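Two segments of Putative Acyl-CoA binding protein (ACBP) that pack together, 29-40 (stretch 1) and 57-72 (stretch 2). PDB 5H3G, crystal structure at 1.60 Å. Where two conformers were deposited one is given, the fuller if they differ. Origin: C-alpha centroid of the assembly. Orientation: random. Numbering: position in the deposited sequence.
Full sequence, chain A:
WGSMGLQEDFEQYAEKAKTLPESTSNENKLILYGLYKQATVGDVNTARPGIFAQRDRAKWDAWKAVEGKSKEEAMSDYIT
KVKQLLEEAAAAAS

Stretch 1, residues 29-40: KLILYGLYKQAT
Stretch 2 (57-72) RAKWDAWKAVEGKSKE

Helices cross closely where one offers a glycine, and this acyl-CoA binding protein gives a worked example. Residues 29-40 are helical throughout; 57-64 form a second helix, whose axis passes 7.5 Å from the first at a signed crossing angle of -56°. At the crossing, Gly 34 CA lies 3.8 Å from Trp 63 CA and 3.7 Å from Ala 62 O, where an ideal CB would clash.

Trp 63 (chi1 t, chi2 7°) inserts its side chain among Tyr 33, Gly 34, Lys 37 and Gln 38. Lys 37, with chi1 to chi3 all m, sets CB over one face of the indole, 3.4 Å from the centroid of the five-membered ring. Tyr 33 (t, 86°) takes Lys 59 CG over its own face, 4.1 Å from the centroid.

Gln 38 covers the most surface. Its t, p rotamer with chi3 20° carries the amide past Val 66 to the turns that follow, type I over 64-67 and type II over 66-69. There Gln 38 NE2 donates an almost linear hydrogen bond to Lys 69 O (3.2 Å), while a water donates to both Gln 38 OE1 (2.8 Å) and Trp 63 O (2.9 Å).

Leu 30 (m, t) extends the apolar packing, with CD1 4.0 Å from Ala 58 CB.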

# COMPACT_ATOMS: atom_id res chain seq x y z
N LYS A 29 5.97 -3.75 -3.19
CA LYS A 29 4.70 -4.42 -2.93
C LYS A 29 4.33 -4.34 -1.45
O LYS A 29 3.17 -4.14 -1.10
CB LYS A 29 4.75 -5.88 -3.40
CG LYS A 29 4.82 -6.00 -4.91
CD LYS A 29 4.54 -7.44 -5.36
CE LYS A 29 4.78 -7.59 -6.85
NZ LYS A 29 4.51 -8.97 -7.35
N LEU A 30 5.33 -4.47 -0.58
CA LEU A 30 5.07 -4.42 0.86
C LEU A 30 4.65 -3.02 1.30
O LEU A 30 3.76 -2.87 2.14
CB LEU A 30 6.30 -4.89 1.64
CG LEU A 30 6.58 -6.39 1.64
CD1 LEU A 30 7.98 -6.67 2.14
CD2 LEU A 30 5.52 -7.11 2.51
N ILE A 31 5.30 -1.99 0.74
CA ILE A 31 4.92 -0.62 1.07
C ILE A 31 3.47 -0.37 0.66
O ILE A 31 2.69 0.20 1.43
CB ILE A 31 5.89 0.37 0.39
CG1 ILE A 31 7.24 0.34 1.11
CG2 ILE A 31 5.30 1.78 0.39
CD1 ILE A 31 8.36 0.92 0.30
N LEU A 32 3.09 -0.80 -0.54
CA LEU A 32 1.71 -0.62 -0.98
C LEU A 32 0.75 -1.41 -0.11
O LEU A 32 -0.34 -0.92 0.22
CB LEU A 32 1.55 -1.04 -2.45
CG LEU A 32 2.30 -0.19 -3.48
CD1 LEU A 32 1.88 -0.57 -4.88
CD2 LEU A 32 2.04 1.28 -3.19
N TYR A 33 1.12 -2.64 0.25
CA TYR A 33 0.26 -3.45 1.10
C TYR A 33 -0.04 -2.72 2.40
O TYR A 33 -1.20 -2.58 2.80
CB TYR A 33 0.89 -4.82 1.36
CG TYR A 33 0.14 -5.65 2.40
CD1 TYR A 33 -0.94 -6.46 2.03
CD2 TYR A 33 0.48 -5.59 3.75
CE1 TYR A 33 -1.64 -7.20 2.99
CE2 TYR A 33 -0.22 -6.31 4.71
CZ TYR A 33 -1.27 -7.11 4.32
OH TYR A 33 -1.94 -7.83 5.29
N GLY A 34 1.00 -2.23 3.08
CA GLY A 34 0.77 -1.62 4.38
C GLY A 34 -0.14 -0.41 4.29
O GLY A 34 -1.04 -0.24 5.12
N LEU A 35 0.08 0.44 3.29
CA LEU A 35 -0.75 1.63 3.14
C LEU A 35 -2.17 1.26 2.73
O LEU A 35 -3.12 1.91 3.16
CB LEU A 35 -0.14 2.58 2.12
CG LEU A 35 1.12 3.29 2.61
CD1 LEU A 35 1.80 3.96 1.43
CD2 LEU A 35 0.67 4.30 3.64
N TYR A 36 -2.33 0.23 1.90
CA TYR A 36 -3.67 -0.18 1.52
C TYR A 36 -4.46 -0.67 2.72
O TYR A 36 -5.63 -0.31 2.90
CB TYR A 36 -3.61 -1.26 0.44
CG TYR A 36 -4.97 -1.59 -0.12
CD1 TYR A 36 -5.52 -0.85 -1.15
CD2 TYR A 36 -5.73 -2.64 0.40
CE1 TYR A 36 -6.77 -1.15 -1.68
CE2 TYR A 36 -6.98 -2.94 -0.10
CZ TYR A 36 -7.50 -2.19 -1.15
OH TYR A 36 -8.74 -2.50 -1.66
N LYS A 37 -3.84 -1.53 3.54
CA LYS A 37 -4.48 -1.95 4.79
C LYS A 37 -4.84 -0.75 5.65
O LYS A 37 -5.98 -0.61 6.12
CB LYS A 37 -3.55 -2.88 5.55
CG LYS A 37 -3.25 -4.20 4.83
CD LYS A 37 -4.53 -4.98 4.56
CE LYS A 37 -5.32 -5.31 5.82
NZ LYS A 37 -6.34 -6.36 5.52
N GLN A 38 -3.86 0.12 5.90
CA GLN A 38 -4.10 1.28 6.77
C GLN A 38 -5.22 2.16 6.22
O GLN A 38 -6.08 2.63 6.98
CB GLN A 38 -2.81 2.08 6.92
CG GLN A 38 -2.94 3.16 7.99
CD GLN A 38 -3.05 2.58 9.39
OE1 GLN A 38 -2.68 1.43 9.64
NE2 GLN A 38 -3.57 3.38 10.31
N ALA A 39 -5.22 2.38 4.90
CA ALA A 39 -6.20 3.26 4.27
C ALA A 39 -7.62 2.72 4.38
O ALA A 39 -8.57 3.49 4.58
CB ALA A 39 -5.84 3.44 2.80
N THR A 40 -7.80 1.41 4.25
CA THR A 40 -9.13 0.83 4.19
C THR A 40 -9.65 0.36 5.54
O THR A 40 -10.82 0.57 5.85
CB THR A 40 -9.16 -0.34 3.20
OG1 THR A 40 -8.17 -1.31 3.57
CG2 THR A 40 -8.88 0.14 1.79
N ARG A 57 5.20 -12.23 8.37
CA ARG A 57 5.69 -11.16 9.25
C ARG A 57 6.00 -9.89 8.46
O ARG A 57 5.75 -8.78 8.95
CB ARG A 57 6.91 -11.63 10.05
CG ARG A 57 7.66 -10.50 10.79
CD ARG A 57 8.84 -11.01 11.64
NE ARG A 57 8.41 -11.39 12.98
CZ ARG A 57 9.18 -11.34 14.07
NH1 ARG A 57 10.44 -10.94 13.99
NH2 ARG A 57 8.68 -11.70 15.24
N ALA A 58 6.55 -10.02 7.25
CA ALA A 58 6.90 -8.84 6.47
C ALA A 58 5.68 -7.98 6.16
O ALA A 58 5.74 -6.75 6.26
CB ALA A 58 7.61 -9.26 5.18
N LYS A 59 4.56 -8.61 5.76
CA LYS A 59 3.34 -7.86 5.51
C LYS A 59 2.83 -7.19 6.78
O LYS A 59 2.47 -6.01 6.77
CB LYS A 59 2.26 -8.78 4.94
CG LYS A 59 2.45 -9.12 3.47
CD LYS A 59 1.32 -10.01 2.95
CE LYS A 59 1.32 -10.05 1.42
NZ LYS A 59 0.30 -10.98 0.86
N TRP A 60 2.78 -7.93 7.89
CA TRP A 60 2.32 -7.34 9.14
C TRP A 60 3.20 -6.15 9.53
O TRP A 60 2.70 -5.09 9.91
CB TRP A 60 2.31 -8.40 10.23
CG TRP A 60 1.68 -7.95 11.52
CD1 TRP A 60 0.42 -8.23 11.95
CD2 TRP A 60 2.30 -7.17 12.56
NE1 TRP A 60 0.20 -7.67 13.18
CE2 TRP A 60 1.34 -7.01 13.58
CE3 TRP A 60 3.56 -6.58 12.72
CZ2 TRP A 60 1.60 -6.29 14.75
CZ3 TRP A 60 3.82 -5.88 13.88
CH2 TRP A 60 2.84 -5.73 14.88
N ASP A 61 4.52 -6.30 9.39
CA ASP A 61 5.44 -5.22 9.72
C ASP A 61 5.19 -3.99 8.85
O ASP A 61 5.28 -2.85 9.33
CB ASP A 61 6.89 -5.69 9.56
CG ASP A 61 7.36 -6.55 10.72
OD1 ASP A 61 6.68 -6.62 11.77
OD2 ASP A 61 8.43 -7.17 10.59
N ALA A 62 4.88 -4.20 7.56
CA ALA A 62 4.63 -3.05 6.70
C ALA A 62 3.39 -2.30 7.15
O ALA A 62 3.33 -1.07 7.05
CB ALA A 62 4.49 -3.52 5.25
N TRP A 63 2.39 -3.03 7.63
CA TRP A 63 1.15 -2.40 8.09
C TRP A 63 1.38 -1.71 9.43
O TRP A 63 0.97 -0.56 9.62
CB TRP A 63 0.07 -3.49 8.17
CG TRP A 63 -1.30 -3.07 8.52
CD1 TRP A 63 -1.79 -1.80 8.65
CD2 TRP A 63 -2.40 -3.95 8.77
NE1 TRP A 63 -3.13 -1.85 8.99
CE2 TRP A 63 -3.52 -3.16 9.06
CE3 TRP A 63 -2.53 -5.34 8.77
CZ2 TRP A 63 -4.76 -3.72 9.36
CZ3 TRP A 63 -3.76 -5.89 9.07
CH2 TRP A 63 -4.86 -5.08 9.36
N LYS A 64 2.06 -2.39 10.35
CA LYS A 64 2.41 -1.78 11.63
C LYS A 64 3.16 -0.46 11.44
O LYS A 64 2.97 0.49 12.21
CB LYS A 64 3.25 -2.77 12.44
CG LYS A 64 3.74 -2.28 13.79
CD LYS A 64 2.61 -1.92 14.73
CE LYS A 64 3.15 -1.59 16.12
NZ LYS A 64 2.06 -1.36 17.12
N ALA A 65 3.99 -0.38 10.40
CA ALA A 65 4.84 0.78 10.20
C ALA A 65 4.06 2.05 9.90
O ALA A 65 4.59 3.15 10.11
CB ALA A 65 5.84 0.51 9.08
N VAL A 66 2.83 1.95 9.42
CA VAL A 66 2.04 3.13 9.10
C VAL A 66 0.89 3.31 10.10
O VAL A 66 -0.06 4.04 9.83
CB VAL A 66 1.54 3.10 7.65
CG1 VAL A 66 2.71 3.28 6.70
CG2 VAL A 66 0.83 1.76 7.35
N GLU A 67 0.98 2.63 11.24
CA GLU A 67 -0.02 2.80 12.29
C GLU A 67 -0.16 4.27 12.68
O GLU A 67 0.83 5.02 12.71
CB GLU A 67 0.37 1.97 13.52
CG GLU A 67 -0.74 1.90 14.56
CD GLU A 67 -0.52 0.82 15.60
OE1 GLU A 67 0.64 0.46 15.86
OE2 GLU A 67 -1.52 0.32 16.15
N GLY A 68 -1.40 4.68 12.95
CA GLY A 68 -1.70 6.04 13.34
C GLY A 68 -2.15 6.97 12.23
O GLY A 68 -2.55 8.11 12.53
N LYS A 69 -2.11 6.55 10.97
CA LYS A 69 -2.50 7.45 9.89
C LYS A 69 -4.02 7.41 9.71
O LYS A 69 -4.62 6.34 9.68
CB LYS A 69 -1.80 7.07 8.58
CG LYS A 69 -0.27 7.12 8.61
CD LYS A 69 0.27 6.90 7.19
CE LYS A 69 1.78 6.98 7.13
NZ LYS A 69 2.30 8.37 7.26
N SER A 70 -4.62 8.58 9.55
CA SER A 70 -6.04 8.63 9.20
C SER A 70 -6.30 7.96 7.84
O SER A 70 -5.39 7.72 7.04
CB SER A 70 -6.53 10.07 9.16
OG SER A 70 -5.93 10.76 8.08
N LYS A 71 -7.58 7.66 7.60
CA LYS A 71 -8.00 7.18 6.29
C LYS A 71 -7.58 8.15 5.20
O LYS A 71 -7.11 7.75 4.13
CB LYS A 71 -9.52 6.99 6.28
CG LYS A 71 -10.13 6.65 4.93
CD LYS A 71 -11.65 6.48 5.05
CE LYS A 71 -12.20 5.69 3.87
NZ LYS A 71 -13.67 5.47 3.95
N GLU A 72 -7.74 9.43 5.47
CA GLU A 72 -7.35 10.43 4.49
C GLU A 72 -5.84 10.40 4.26
O GLU A 72 -5.39 10.43 3.12
CB GLU A 72 -7.85 11.79 4.97
CG GLU A 72 -7.81 12.92 3.95
CD GLU A 72 -9.08 13.16 3.14
OE1 GLU A 72 -10.01 12.33 3.21
OE2 GLU A 72 -9.12 14.18 2.41
O HOH W 1 -1.19 -0.12 11.50
O HOH W 2 -12.88 2.47 4.53